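Local coordinates for gamma-glutamyl phosphate reductase (Thermotoga maritima, PDB 1O20), which probably catalyses the NADPH-dependent reduction of L-glutamyl phosphate to glutamate semialdehyde and phosphate, the second step of proline biosynthesis from glutamate, at residues N258-R263 with E289-H294. Residues are numbered along the deposited sequence; the frame is centred on the assembly and turned at random.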
ATOM      1  N   ASN A 258      13.056  14.311  -7.707  1.00 19.34           N
ATOM      2  CA  ASN A 258      12.714  12.904  -7.725  1.00 19.38           C
ATOM      3  C   ASN A 258      11.427  12.701  -6.947  1.00 19.75           C
ATOM      4  O   ASN A 258      10.504  12.050  -7.433  1.00 18.40           O
ATOM      5  CB  ASN A 258      13.870  12.079  -7.146  1.00 19.27           C
ATOM      6  CG  ASN A 258      13.576  10.601  -7.109  1.00 19.83           C
ATOM      7  OD1 ASN A 258      13.415  10.003  -6.026  1.00 13.83           O
ATOM      8  ND2 ASN A 258      13.473  10.000  -8.277  1.00 16.06           N
ATOM      9  N   ALA A 259      11.364  13.304  -5.755  1.00 19.42           N
ATOM     10  CA  ALA A 259      10.252  13.084  -4.854  1.00 19.40           C
ATOM     11  C   ALA A 259       8.931  13.631  -5.418  1.00 19.61           C
ATOM     12  O   ALA A 259       7.883  13.054  -5.180  1.00 17.97           O
ATOM     13  CB  ALA A 259      10.536  13.692  -3.473  1.00 18.89           C
ATOM     14  N   LYS A 260       9.029  14.736  -6.152  1.00 19.87           N
ATOM     15  CA  LYS A 260       7.886  15.431  -6.712  1.00 20.53           C
ATOM     16  C   LYS A 260       7.476  14.922  -8.088  1.00 20.77           C
ATOM     17  O   LYS A 260       6.282  14.725  -8.337  1.00 20.85           O
ATOM     18  CB  LYS A 260       8.143  16.927  -6.752  1.00 20.28           C
ATOM     19  CG  LYS A 260       6.988  17.806  -7.320  1.00 20.28           C
ATOM     20  CD  LYS A 260       5.757  17.961  -6.396  1.00 21.01           C
ATOM     21  CE  LYS A 260       4.685  16.892  -6.638  1.00 19.88           C
ATOM     22  NZ  LYS A 260       3.528  17.055  -5.685  1.00 19.04           N
ATOM     23  N   THR A 261       8.447  14.692  -8.980  1.00 21.25           N
ATOM     24  CA  THR A 261       8.134  14.514 -10.403  1.00 20.83           C
ATOM     25  C   THR A 261       8.283  13.102 -10.915  1.00 21.88           C
ATOM     26  O   THR A 261       7.914  12.846 -12.052  1.00 22.66           O
ATOM     27  CB  THR A 261       9.027  15.423 -11.304  1.00 21.20           C
ATOM     28  OG1 THR A 261      10.386  14.936 -11.293  1.00 17.64           O
ATOM     29  CG2 THR A 261       9.083  16.857 -10.738  1.00 21.38           C
ATOM     30  N   GLN A 262       8.839  12.182 -10.148  1.00 21.83           N
ATOM     31  CA  GLN A 262       9.066  10.860 -10.717  1.00 23.30           C
ATOM     32  C   GLN A 262       7.698  10.173 -10.977  1.00 23.40           C
ATOM     33  O   GLN A 262       7.498   9.578 -12.028  1.00 22.56           O
ATOM     34  CB  GLN A 262       9.972   9.970  -9.831  1.00 23.31           C
ATOM     35  CG  GLN A 262      10.290   8.612 -10.498  1.00 24.25           C
ATOM     36  CD  GLN A 262      11.292   7.757  -9.720  1.00 24.68           C
ATOM     37  OE1 GLN A 262      11.062   7.399  -8.556  1.00 25.84           O
ATOM     38  NE2 GLN A 262      12.398   7.434 -10.363  1.00 24.34           N
ATOM     39  N   ARG A 263       6.790  10.276 -10.009  1.00 24.23           N
ATOM     40  CA  ARG A 263       5.447   9.707 -10.085  1.00 25.36           C
ATOM     41  C   ARG A 263       4.500  10.588  -9.273  1.00 24.87           C
ATOM     42  O   ARG A 263       4.097  10.216  -8.183  1.00 25.38           O
ATOM     43  CB  ARG A 263       5.417   8.290  -9.490  1.00 26.51           C
ATOM     44  CG  ARG A 263       6.047   7.244 -10.367  1.00 30.35           C
ATOM     45  CD  ARG A 263       5.165   6.842 -11.557  1.00 34.05           C
ATOM     46  NE  ARG A 263       5.767   5.746 -12.305  1.00 35.72           N
ATOM     47  CZ  ARG A 263       6.804   5.867 -13.118  1.00 37.53           C
ATOM     48  NH1 ARG A 263       7.386   7.056 -13.295  1.00 38.71           N
ATOM     49  NH2 ARG A 263       7.273   4.794 -13.762  1.00 37.73           N
ATOM     50  N   GLU A 289      12.958  27.379 -10.024  1.00 21.22           N
ATOM     51  CA  GLU A 289      13.349  27.278 -11.447  1.00 22.49           C
ATOM     52  C   GLU A 289      13.334  25.813 -11.905  1.00 21.35           C
ATOM     53  O   GLU A 289      12.695  25.487 -12.916  1.00 19.97           O
ATOM     54  CB  GLU A 289      14.738  27.958 -11.655  1.00 24.06           C
ATOM     55  CG  GLU A 289      15.495  27.738 -12.968  1.00 26.80           C
ATOM     56  CD  GLU A 289      16.861  28.475 -12.984  1.00 31.40           C
ATOM     57  OE1 GLU A 289      17.062  29.348 -13.870  1.00 27.85           O
ATOM     58  OE2 GLU A 289      17.719  28.205 -12.092  1.00 32.05           O
ATOM     59  N   GLU A 290      13.958  24.931 -11.112  1.00 19.77           N
ATOM     60  CA  GLU A 290      14.065  23.534 -11.474  1.00 19.74           C
ATOM     61  C   GLU A 290      12.721  22.811 -11.430  1.00 18.82           C
ATOM     62  O   GLU A 290      12.419  21.978 -12.294  1.00 19.64           O
ATOM     63  CB  GLU A 290      15.110  22.847 -10.609  1.00 20.32           C
ATOM     64  CG  GLU A 290      15.455  21.411 -11.025  1.00 23.66           C
ATOM     65  CD  GLU A 290      16.324  21.332 -12.279  1.00 26.05           C
ATOM     66  OE1 GLU A 290      16.775  22.400 -12.748  1.00 25.58           O
ATOM     67  OE2 GLU A 290      16.536  20.187 -12.779  1.00 31.40           O
ATOM     68  N   LEU A 291      11.901  23.131 -10.447  1.00 18.18           N
ATOM     69  CA  LEU A 291      10.544  22.577 -10.358  1.00 17.52           C
ATOM     70  C   LEU A 291       9.736  22.964 -11.611  1.00 17.16           C
ATOM     71  O   LEU A 291       9.072  22.134 -12.237  1.00 15.87           O
ATOM     72  CB  LEU A 291       9.859  23.070  -9.079  1.00 17.16           C
ATOM     73  CG  LEU A 291      10.325  22.339  -7.814  1.00 16.11           C
ATOM     74  CD1 LEU A 291       9.984  23.118  -6.593  1.00 16.10           C
ATOM     75  CD2 LEU A 291       9.718  20.909  -7.794  1.00 17.51           C
ATOM     76  N   ARG A 292       9.850  24.221 -11.993  1.00 17.86           N
ATOM     77  CA  ARG A 292       9.168  24.728 -13.203  1.00 19.06           C
ATOM     78  C   ARG A 292       9.667  24.076 -14.482  1.00 19.41           C
ATOM     79  O   ARG A 292       8.881  23.838 -15.365  1.00 19.53           O
ATOM     80  CB  ARG A 292       9.251  26.247 -13.296  1.00 18.33           C
ATOM     81  CG  ARG A 292       8.335  26.917 -12.259  1.00 18.87           C
ATOM     82  CD  ARG A 292       8.567  28.381 -12.057  1.00 20.16           C
ATOM     83  NE  ARG A 292       7.578  28.989 -11.156  1.00 19.25           N
ATOM     84  CZ  ARG A 292       7.680  30.220 -10.683  1.00 20.21           C
ATOM     85  NH1 ARG A 292       8.716  30.959 -11.044  1.00 21.49           N
ATOM     86  NH2 ARG A 292       6.750  30.733  -9.869  1.00 19.11           N
ATOM     87  N   LYS A 293      10.936  23.675 -14.539  1.00 20.62           N
ATOM     88  CA  LYS A 293      11.442  22.987 -15.733  1.00 21.15           C
ATOM     89  C   LYS A 293      10.723  21.653 -15.914  1.00 20.79           C
ATOM     90  O   LYS A 293      10.645  21.115 -17.016  1.00 20.93           O
ATOM     91  CB  LYS A 293      12.950  22.718 -15.619  1.00 21.94           C
ATOM     92  CG  LYS A 293      13.873  23.886 -15.867  1.00 25.25           C
ATOM     93  CD  LYS A 293      15.397  23.480 -15.986  1.00 29.43           C
ATOM     94  CE  LYS A 293      15.659  22.051 -16.619  1.00 32.67           C
ATOM     95  NZ  LYS A 293      17.067  21.518 -16.369  1.00 35.86           N
ATOM     96  N   HIS A 294      10.240  21.085 -14.807  1.00 19.75           N
ATOM     97  CA  HIS A 294       9.544  19.800 -14.817  1.00 19.54           C
ATOM     98  C   HIS A 294       8.013  19.933 -14.817  1.00 19.64           C
ATOM     99  O   HIS A 294       7.293  18.970 -14.538  1.00 20.31           O
ATOM    100  CB  HIS A 294       9.995  18.971 -13.626  1.00 20.11           C
ATOM    101  CG  HIS A 294      11.387  18.468 -13.753  1.00 19.64           C
ATOM    102  ND1 HIS A 294      12.482  19.172 -13.285  1.00 18.23           N
ATOM    103  CD2 HIS A 294      11.877  17.348 -14.344  1.00 21.16           C
ATOM    104  CE1 HIS A 294      13.583  18.496 -13.560  1.00 16.72           C
ATOM    105  NE2 HIS A 294      13.241  17.376 -14.186  1.00 20.27           N
TER
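Leu291 makes the first touch from 289-294, setting its CD2 methyl 4.2 Å from CG of Lys260, a loose aliphatic contact in which the two side chains cross at about a right angle. The reach of Leu291 follows from chi1 of -77°, which puts CG beside its backbone N, and from the CD2 branch, which is the one directed at Lys260. Ile257, one turn back on the facing helix, and Ile328 of strand 327-333 also pack on Leu291, so its side chain sits among apolar groups of helix 249-261 and strand 327-333. Lys260 meets Leu291 near the start of its chain and also touches Ile328; beyond that the chain bends at chi2 and chi3 and carries NZ away to a salt bridge with Glu271 and to the carbonyl oxygens of Ala270, Asp325 and Ile327, so one carboxylate and three carbonyls grip the charged end of this buried residue.

Helices 249-261 and 277-293 follow strands 239-243 and 270-276, neighbours in the parallel seven-stranded sheet of this aldehyde-dehydrogenase-like fold, and it is their C-terminal ends that meet here. Thr261 and His294 have the nearest CA atoms across the pair, 7.0 Å apart, and no hydrogen bond links the two segments.

At His294, CB stands 3.7 Å from CG2 of Thr261, and the same methyl lies 4.1 Å from ring atom CG, approaching the imidazole obliquely. The ring's orientation has its own support: ND1 donates to the carbonyl O of Glu290 over 3.0 Å, with an N-H...O angle of 167° and the acceptor nearly in the ring plane, which ties the imidazole back onto the preceding turn. In Thr261, chi1 of 71° sets OG1 between the backbone N and the carbonyl carbon, where it hydrogen-bonds the Ile257 carbonyl, and holds CG2 anti to the carbonyl carbon.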